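Local atomic coordinates of probable branched-chain amino acid ABC transporter, amino acid binding protein (Thermus thermophilus, PDB entry 3LKB), a protein that probably binds branched-chain amino acids as the solute-binding component of an ABC transporter, with valine among its ligands. Residues Q7-W12 and F74-F79; A30-C35 and C51-D56. The protein carries 2 engineered substitutions. One frame throughout, in Å; residues are numbered along the deposited sequence.

Interaction 1: residues Q7-W12 and F74-F79; sequences QVTLFW and FKIPVF
Phe11 and Phe79 lie side by side and point the same way, their planes only 23° apart but slid until the rings barely overlap. The centroids are 5.7 Å apart, and Phe11 CE2 approaches Phe79 CE1 to 3.4 Å. Phe11 CG stands anti to the backbone N (chi1 158°). The ring has a second neighbour in Ile76, whose CD1 is 4.0 Å from Phe11 CD2. Ile76 CG1 takes the crowded position between its own N and carbonyl carbon (chi1 60°), which leaves CG2 turned to the strand, 3.9 Å from Phe11 CB. The same methyl meets Thr9 CG2 at 4.0 Å. Thr9 crosses Phe74 obliquely, its OG1 3.8 Å from Phe74 CD1, while this hydroxyl is hydrogen-bonded to Asn50 ND2 on the neighbouring strand. An alanine in place of Thr9 would probably leave Asn50 ND2 without this partner and open a gap beside the Phe74 ring and the Ile76 methyl. Val8 CG1 meets Pro77 CG at 4.3 Å. A water joins the backbones, donating to Thr9 O and Val78 O and accepting from Phe11 N. Lys75, with positive phi, ends the run of helical backbone after helix 60-72 and turns the chain toward strand 79-81, where Leu80 pairs with the Phe11 backbone. Strand 6-14 thus lies between strands 47-55 and 79-81, an arrangement consistent with the 2-1-3 strand order of the first lobe in type I periplasmic binding proteins.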
ATOM      1  N   GLN A   7      -3.887 -30.664  -0.311  1.00 22.84           N
ATOM      2  CA  GLN A   7      -3.798 -29.226  -0.457  1.00 22.30           C
ATOM      3  C   GLN A   7      -5.126 -28.552  -0.054  1.00 21.15           C
ATOM      4  O   GLN A   7      -6.228 -28.968  -0.504  1.00 19.89           O
ATOM      5  CB  GLN A   7      -3.406 -28.861  -1.884  1.00 23.01           C
ATOM      6  CG  GLN A   7      -3.131 -27.376  -2.029  1.00 28.01           C
ATOM      7  CD  GLN A   7      -2.589 -27.003  -3.391  1.00 34.53           C
ATOM      8  OE1 GLN A   7      -1.517 -26.378  -3.479  1.00 37.68           O
ATOM      9  NE2 GLN A   7      -3.323 -27.361  -4.464  1.00 33.37           N
ATOM     10  N   VAL A   8      -5.000 -27.533   0.801  1.00 19.12           N
ATOM     11  CA  VAL A   8      -6.121 -26.697   1.189  1.00 18.84           C
ATOM     12  C   VAL A   8      -5.828 -25.170   1.002  1.00 18.95           C
ATOM     13  O   VAL A   8      -4.809 -24.626   1.486  1.00 18.64           O
ATOM     14  CB  VAL A   8      -6.601 -26.999   2.638  1.00 18.52           C
ATOM     15  CG1 VAL A   8      -7.566 -25.905   3.129  1.00 19.29           C
ATOM     16  CG2 VAL A   8      -7.251 -28.388   2.729  1.00 18.38           C
ATOM     17  N   THR A   9      -6.736 -24.506   0.291  1.00 18.14           N
ATOM     18  CA  THR A   9      -6.599 -23.108   0.007  1.00 17.60           C
ATOM     19  C   THR A   9      -7.225 -22.187   1.034  1.00 17.02           C
ATOM     20  O   THR A   9      -8.409 -22.300   1.419  1.00 16.30           O
ATOM     21  CB  THR A   9      -7.062 -22.765  -1.366  1.00 17.85           C
ATOM     22  OG1 THR A   9      -6.190 -23.434  -2.301  1.00 21.10           O
ATOM     23  CG2 THR A   9      -6.942 -21.230  -1.572  1.00 16.67           C
ATOM     24  N   LEU A  10      -6.371 -21.286   1.495  1.00 16.04           N
ATOM     25  CA  LEU A  10      -6.756 -20.276   2.434  1.00 15.00           C
ATOM     26  C   LEU A  10      -6.762 -19.002   1.603  1.00 13.09           C
ATOM     27  O   LEU A  10      -5.725 -18.578   1.128  1.00 11.76           O
ATOM     28  CB  LEU A  10      -5.728 -20.221   3.550  1.00 16.03           C
ATOM     29  CG  LEU A  10      -6.311 -19.671   4.850  1.00 20.30           C
ATOM     30  CD1 LEU A  10      -7.560 -20.456   5.178  1.00 23.61           C
ATOM     31  CD2 LEU A  10      -5.314 -19.793   5.955  1.00 24.42           C
ATOM     32  N   PHE A  11      -7.944 -18.435   1.381  1.00 11.33           N
ATOM     33  CA  PHE A  11      -8.084 -17.339   0.452  1.00 10.73           C
ATOM     34  C   PHE A  11      -8.605 -16.072   1.146  1.00 10.55           C
ATOM     35  O   PHE A  11      -9.601 -16.088   1.854  1.00 11.67           O
ATOM     36  CB  PHE A  11      -8.936 -17.786  -0.750  1.00 10.52           C
ATOM     37  CG  PHE A  11      -9.600 -16.658  -1.519  1.00 12.35           C
ATOM     38  CD1 PHE A  11      -8.941 -16.025  -2.580  1.00 14.12           C
ATOM     39  CD2 PHE A  11     -10.889 -16.252  -1.204  1.00 12.02           C
ATOM     40  CE1 PHE A  11      -9.566 -15.014  -3.317  1.00 13.29           C
ATOM     41  CE2 PHE A  11     -11.518 -15.265  -1.921  1.00 13.87           C
ATOM     42  CZ  PHE A  11     -10.839 -14.633  -2.995  1.00 14.92           C
ATOM     43  N   TRP A  12      -7.895 -14.970   0.968  1.00  9.82           N
ATOM     44  CA  TRP A  12      -8.352 -13.674   1.455  1.00  8.18           C
ATOM     45  C   TRP A  12      -8.364 -12.748   0.277  1.00  8.02           C
ATOM     46  O   TRP A  12      -7.485 -12.829  -0.608  1.00  8.53           O
ATOM     47  CB  TRP A  12      -7.381 -13.158   2.502  1.00  8.12           C
ATOM     48  CG  TRP A  12      -7.648 -11.772   3.014  1.00  8.17           C
ATOM     49  CD1 TRP A  12      -8.496 -11.442   3.996  1.00  6.82           C
ATOM     50  CD2 TRP A  12      -7.060 -10.528   2.545  1.00  7.70           C
ATOM     51  NE1 TRP A  12      -8.483 -10.076   4.204  1.00  8.71           N
ATOM     52  CE2 TRP A  12      -7.613  -9.491   3.331  1.00  6.74           C
ATOM     53  CE3 TRP A  12      -6.160 -10.200   1.524  1.00  6.65           C
ATOM     54  CZ2 TRP A  12      -7.269  -8.156   3.173  1.00  4.19           C
ATOM     55  CZ3 TRP A  12      -5.816  -8.860   1.346  1.00  9.89           C
ATOM     56  CH2 TRP A  12      -6.364  -7.853   2.187  1.00 10.45           C
ATOM     57  N   PHE A  74     -10.342 -23.165  -6.551  1.00 22.20           N
ATOM     58  CA  PHE A  74      -9.647 -23.558  -5.331  1.00 21.22           C
ATOM     59  C   PHE A  74     -10.499 -24.335  -4.301  1.00 20.51           C
ATOM     60  O   PHE A  74      -9.964 -24.753  -3.281  1.00 19.65           O
ATOM     61  CB  PHE A  74      -8.925 -22.361  -4.685  1.00 21.05           C
ATOM     62  CG  PHE A  74      -7.905 -21.730  -5.569  1.00 21.85           C
ATOM     63  CD1 PHE A  74      -6.729 -22.372  -5.866  1.00 23.09           C
ATOM     64  CD2 PHE A  74      -8.130 -20.480  -6.130  1.00 25.69           C
ATOM     65  CE1 PHE A  74      -5.799 -21.798  -6.716  1.00 23.88           C
ATOM     66  CE2 PHE A  74      -7.188 -19.893  -6.975  1.00 22.99           C
ATOM     67  CZ  PHE A  74      -6.032 -20.552  -7.262  1.00 22.96           C
ATOM     68  N   LYS A  75     -11.804 -24.510  -4.567  1.00 19.65           N
ATOM     69  CA  LYS A  75     -12.693 -25.318  -3.692  1.00 19.15           C
ATOM     70  C   LYS A  75     -12.632 -24.898  -2.236  1.00 17.74           C
ATOM     71  O   LYS A  75     -12.645 -25.759  -1.341  1.00 18.20           O
ATOM     72  CB  LYS A  75     -12.337 -26.819  -3.741  1.00 19.78           C
ATOM     73  CG  LYS A  75     -12.058 -27.406  -5.103  1.00 22.74           C
ATOM     74  CD  LYS A  75     -13.284 -27.446  -5.980  1.00 26.50           C
ATOM     75  CE  LYS A  75     -12.851 -27.505  -7.436  1.00 30.25           C
ATOM     76  NZ  LYS A  75     -14.032 -27.630  -8.324  1.00 33.98           N
ATOM     77  N   ILE A  76     -12.552 -23.598  -1.980  1.00 15.79           N
ATOM     78  CA  ILE A  76     -12.387 -23.120  -0.606  1.00 15.08           C
ATOM     79  C   ILE A  76     -13.486 -23.592   0.349  1.00 14.57           C
ATOM     80  O   ILE A  76     -14.658 -23.491   0.039  1.00 14.29           O
ATOM     81  CB  ILE A  76     -12.218 -21.551  -0.507  1.00 15.66           C
ATOM     82  CG1 ILE A  76     -13.428 -20.790  -1.082  1.00 14.76           C
ATOM     83  CG2 ILE A  76     -10.938 -21.091  -1.211  1.00 14.44           C
ATOM     84  CD1 ILE A  76     -13.429 -19.325  -0.734  1.00 17.06           C
ATOM     85  N   PRO A  77     -13.096 -24.084   1.528  1.00 13.98           N
ATOM     86  CA  PRO A  77     -14.012 -24.419   2.600  1.00 14.10           C
ATOM     87  C   PRO A  77     -14.366 -23.249   3.545  1.00 13.69           C
ATOM     88  O   PRO A  77     -15.276 -23.393   4.385  1.00 12.85           O
ATOM     89  CB  PRO A  77     -13.235 -25.515   3.364  1.00 14.97           C
ATOM     90  CG  PRO A  77     -11.793 -25.100   3.190  1.00 14.60           C
ATOM     91  CD  PRO A  77     -11.717 -24.518   1.821  1.00 14.00           C
ATOM     92  N   VAL A  78     -13.649 -22.126   3.396  1.00 13.87           N
ATOM     93  CA  VAL A  78     -13.809 -20.856   4.171  1.00 13.95           C
ATOM     94  C   VAL A  78     -13.383 -19.691   3.273  1.00 13.39           C
ATOM     95  O   VAL A  78     -12.561 -19.888   2.388  1.00 13.83           O
ATOM     96  CB  VAL A  78     -12.824 -20.722   5.389  1.00 14.25           C
ATOM     97  CG1 VAL A  78     -13.368 -19.686   6.454  1.00 14.55           C
ATOM     98  CG2 VAL A  78     -12.558 -22.025   6.032  1.00 16.60           C
ATOM     99  N   PHE A  79     -13.881 -18.490   3.573  1.00 12.31           N
ATOM    100  CA  PHE A  79     -13.608 -17.258   2.834  1.00 10.67           C
ATOM    101  C   PHE A  79     -13.225 -16.262   3.911  1.00 10.78           C
ATOM    102  O   PHE A  79     -14.024 -16.002   4.814  1.00 10.74           O
ATOM    103  CB  PHE A  79     -14.905 -16.799   2.172  1.00 10.27           C
ATOM    104  CG  PHE A  79     -14.838 -15.449   1.452  1.00 11.57           C
ATOM    105  CD1 PHE A  79     -13.631 -14.898   0.994  1.00 13.31           C
ATOM    106  CD2 PHE A  79     -16.022 -14.755   1.184  1.00 10.88           C
ATOM    107  CE1 PHE A  79     -13.592 -13.674   0.297  1.00 10.99           C
ATOM    108  CE2 PHE A  79     -16.014 -13.541   0.484  1.00 12.24           C
ATOM    109  CZ  PHE A  79     -14.765 -12.981   0.047  1.00  9.07           C
TER
HETATM  110  O   HOH W   1     -10.022 -19.948   2.193  1.00 14.96           O

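Interaction 2: residues A30-C35 and C51-D56; sequences AVEDYC and CVVRDD
Cys51 SG rests against Glu32, 3.6 Å from its CA and also touching its CG, where helix 21-41 packs on strand 47-55. These elements are the helix and second strand of the beta-alpha-beta unit that starts with strand 6-14, so the contact is helix-on-sheet packing. The two short segments run antiparallel at 173°, their axes 8.6 Å apart. Beside Glu32 on this interface, the sulfur of Cys35 packs on Cys51 CB at 3.7 Å. Cys35 SG stands 4.3 Å from Cys51 SG, so the two cysteines meet as unlinked neighbours with no disulfide between them. Val53, two residues along the strand from Cys51, turns to the same helix. It crosses Glu32 at about a right angle, with Val53 CG2 4.0 Å from Glu32 CB. Glu32 places CG anti to its backbone N (chi1 -174°), and beyond it the extended chain brings OE1 to 4.0 Å from Val53 CB. Glu32 CB and CG, joined by OE1, thus pack on the strand, while OE2 forms a long, weak ion pair with Lys36. Val31 adds a looser apolar touch, its CG1 4.4 Å from Val53 CG2. Farther out, each element has further partners. Asp33 OD2 makes a salt bridge to Arg277 and a hydrogen bond to Tyr287, and Tyr34 packs on helices 263-274 and 285-308. On the reverse face of the strand, the Arg54 guanidinium is salt-bridged through NH1 to Glu69, and Val52 CG1 sits 3.8 Å above its plane, over the centre of the group.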
ATOM      1  N   ALA A  30      -0.694 -10.323   7.502  1.00  8.05           N
ATOM      2  CA  ALA A  30      -0.853 -11.274   8.623  1.00  7.40           C
ATOM      3  C   ALA A  30      -1.456 -12.578   8.127  1.00  8.19           C
ATOM      4  O   ALA A  30      -1.051 -13.645   8.563  1.00  8.63           O
ATOM      5  CB  ALA A  30      -1.702 -10.670   9.739  1.00  6.07           C
ATOM      6  N   VAL A  31      -2.407 -12.515   7.197  1.00  9.01           N
ATOM      7  CA  VAL A  31      -3.048 -13.757   6.746  1.00 10.19           C
ATOM      8  C   VAL A  31      -1.977 -14.627   6.041  1.00 11.19           C
ATOM      9  O   VAL A  31      -1.850 -15.819   6.288  1.00  9.04           O
ATOM     10  CB  VAL A  31      -4.202 -13.481   5.773  1.00  9.88           C
ATOM     11  CG1 VAL A  31      -4.676 -14.764   5.181  1.00 10.86           C
ATOM     12  CG2 VAL A  31      -5.328 -12.747   6.433  1.00  8.14           C
ATOM     13  N   GLU A  32      -1.212 -13.998   5.151  1.00 12.42           N
ATOM     14  CA  GLU A  32      -0.210 -14.698   4.392  1.00 13.65           C
ATOM     15  C   GLU A  32       0.820 -15.274   5.345  1.00 13.15           C
ATOM     16  O   GLU A  32       1.194 -16.425   5.213  1.00 13.08           O
ATOM     17  CB  GLU A  32       0.467 -13.768   3.406  1.00 13.90           C
ATOM     18  CG  GLU A  32       1.421 -14.513   2.508  1.00 20.82           C
ATOM     19  CD  GLU A  32       1.907 -13.687   1.318  1.00 30.65           C
ATOM     20  OE1 GLU A  32       1.098 -12.922   0.709  1.00 32.57           O
ATOM     21  OE2 GLU A  32       3.114 -13.825   0.992  1.00 34.89           O
ATOM     22  N   ASP A  33       1.255 -14.471   6.318  1.00 13.26           N
ATOM     23  CA  ASP A  33       2.261 -14.919   7.283  1.00 13.14           C
ATOM     24  C   ASP A  33       1.836 -16.104   8.164  1.00 12.61           C
ATOM     25  O   ASP A  33       2.600 -17.063   8.339  1.00 11.60           O
ATOM     26  CB  ASP A  33       2.766 -13.747   8.145  1.00 12.72           C
ATOM     27  CG  ASP A  33       3.609 -12.798   7.332  1.00 13.77           C
ATOM     28  OD1 ASP A  33       3.857 -13.166   6.164  1.00 13.40           O
ATOM     29  OD2 ASP A  33       3.987 -11.703   7.811  1.00 13.20           O
ATOM     30  N   TYR A  34       0.642 -16.004   8.680  1.00 12.52           N
ATOM     31  CA  TYR A  34       0.125 -17.038   9.553  1.00 14.19           C
ATOM     32  C   TYR A  34      -0.022 -18.356   8.799  1.00 16.03           C
ATOM     33  O   TYR A  34       0.307 -19.434   9.312  1.00 16.24           O
ATOM     34  CB  TYR A  34      -1.219 -16.598  10.096  1.00 13.38           C
ATOM     35  CG  TYR A  34      -1.596 -17.485  11.237  1.00 11.57           C
ATOM     36  CD1 TYR A  34      -1.002 -17.280  12.447  1.00 12.08           C
ATOM     37  CD2 TYR A  34      -2.505 -18.503  11.028  1.00 11.88           C
ATOM     38  CE1 TYR A  34      -1.291 -18.105  13.499  1.00 12.66           C
ATOM     39  CE2 TYR A  34      -2.792 -19.345  12.076  1.00 13.09           C
ATOM     40  CZ  TYR A  34      -2.184 -19.143  13.289  1.00 12.90           C
ATOM     41  OH  TYR A  34      -2.455 -19.995  14.319  1.00  9.62           O
ATOM     42  N   CYS A  35      -0.539 -18.244   7.567  1.00 18.52           N
ATOM     43  CA  CYS A  35      -0.728 -19.407   6.737  1.00 21.62           C
ATOM     44  C   CYS A  35       0.612 -20.070   6.453  1.00 21.21           C
ATOM     45  O   CYS A  35       0.715 -21.305   6.381  1.00 21.28           O
ATOM     46  CB  CYS A  35      -1.408 -19.026   5.435  1.00 20.00           C
ATOM     47  SG  CYS A  35      -1.954 -20.441   4.430  1.00 20.00           S
ATOM     48  N   CYS A  51      -1.747 -20.600   0.074  1.00 19.93           N
ATOM     49  CA  CYS A  51      -2.092 -19.287   0.571  1.00 21.60           C
ATOM     50  C   CYS A  51      -2.400 -18.324  -0.565  1.00 20.04           C
ATOM     51  O   CYS A  51      -1.518 -17.964  -1.298  1.00 20.33           O
ATOM     52  CB  CYS A  51      -0.937 -18.713   1.344  1.00 22.58           C
ATOM     53  SG  CYS A  51      -1.431 -17.050   1.897  1.00 34.22           S
ATOM     54  N   VAL A  52      -3.650 -17.924  -0.714  1.00 18.46           N
ATOM     55  CA  VAL A  52      -4.003 -17.030  -1.765  1.00 17.39           C
ATOM     56  C   VAL A  52      -4.533 -15.716  -1.192  1.00 17.90           C
ATOM     57  O   VAL A  52      -5.599 -15.671  -0.564  1.00 17.93           O
ATOM     58  CB  VAL A  52      -4.960 -17.671  -2.738  1.00 17.76           C
ATOM     59  CG1 VAL A  52      -5.340 -16.679  -3.803  1.00 14.10           C
ATOM     60  CG2 VAL A  52      -4.303 -18.946  -3.334  1.00 14.83           C
ATOM     61  N   VAL A  53      -3.744 -14.661  -1.404  1.00 17.77           N
ATOM     62  CA  VAL A  53      -3.998 -13.333  -0.879  1.00 17.92           C
ATOM     63  C   VAL A  53      -4.134 -12.374  -2.046  1.00 17.48           C
ATOM     64  O   VAL A  53      -3.134 -12.069  -2.699  1.00 17.81           O
ATOM     65  CB  VAL A  53      -2.831 -12.889   0.018  1.00 18.25           C
ATOM     66  CG1 VAL A  53      -2.844 -11.389   0.193  1.00 18.97           C
ATOM     67  CG2 VAL A  53      -2.919 -13.602   1.374  1.00 18.89           C
ATOM     68  N   ARG A  54      -5.364 -11.918  -2.313  1.00 16.55           N
ATOM     69  CA  ARG A  54      -5.645 -11.058  -3.482  1.00 16.30           C
ATOM     70  C   ARG A  54      -5.919  -9.623  -3.044  1.00 15.54           C
ATOM     71  O   ARG A  54      -6.650  -9.365  -2.073  1.00 16.48           O
ATOM     72  CB  ARG A  54      -6.877 -11.564  -4.265  1.00 17.15           C
ATOM     73  CG  ARG A  54      -6.862 -13.064  -4.596  1.00 18.80           C
ATOM     74  CD  ARG A  54      -6.692 -13.322  -6.067  1.00 24.47           C
ATOM     75  NE  ARG A  54      -5.347 -13.742  -6.420  1.00 29.86           N
ATOM     76  CZ  ARG A  54      -5.049 -14.835  -7.134  1.00 29.06           C
ATOM     77  NH1 ARG A  54      -6.005 -15.652  -7.571  1.00 27.66           N
ATOM     78  NH2 ARG A  54      -3.782 -15.091  -7.433  1.00 24.85           N
ATOM     79  N   ASP A  55      -5.318  -8.692  -3.754  1.00 13.74           N
ATOM     80  CA  ASP A  55      -5.590  -7.316  -3.606  1.00 12.09           C
ATOM     81  C   ASP A  55      -6.744  -6.938  -4.524  1.00 11.91           C
ATOM     82  O   ASP A  55      -6.547  -6.834  -5.728  1.00 11.63           O
ATOM     83  CB  ASP A  55      -4.348  -6.544  -4.042  1.00 12.59           C
ATOM     84  CG  ASP A  55      -4.519  -5.016  -3.922  1.00 13.10           C
ATOM     85  OD1 ASP A  55      -5.408  -4.509  -3.188  1.00 12.00           O
ATOM     86  OD2 ASP A  55      -3.737  -4.312  -4.575  1.00 18.63           O
ATOM     87  N   ASP A  56      -7.933  -6.708  -3.950  1.00 11.38           N
ATOM     88  CA  ASP A  56      -9.073  -6.213  -4.702  1.00 10.64           C
ATOM     89  C   ASP A  56      -9.187  -4.702  -4.730  1.00 10.18           C
ATOM     90  O   ASP A  56     -10.114  -4.189  -5.339  1.00  9.84           O
ATOM     91  CB  ASP A  56     -10.389  -6.789  -4.164  1.00 11.43           C
ATOM     92  CG  ASP A  56     -10.649  -6.440  -2.666  1.00 12.65           C
ATOM     93  OD1 ASP A  56     -10.251  -5.337  -2.187  1.00 12.54           O
ATOM     94  OD2 ASP A  56     -11.272  -7.299  -1.976  1.00 11.21           O
TER

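Strands 6-14 and 47-55 are parallel neighbours, and interactions 1 and 2 share this sheet with centres 11 Å apart. The backbone stitches them together: Trp12 N lies 2.8 Å from Val52 O, and Val52 N lies 2.9 Å from Leu10 O, both probable hydrogen bonds. On the helix 21-41 side Leu10 CD2 packs on Cys35 SG at 3.7 Å; on the other side Phe11 CE1 meets Arg54 CG at 3.6 Å. Both contacts stand back from the bound valine, about 12 Å from the side chain of Phe79 and about 11 Å from that of Val31. Closer to the pocket, Asp56 OD1 accepts from the backbone N of Tyr58, a residue lining the valine site.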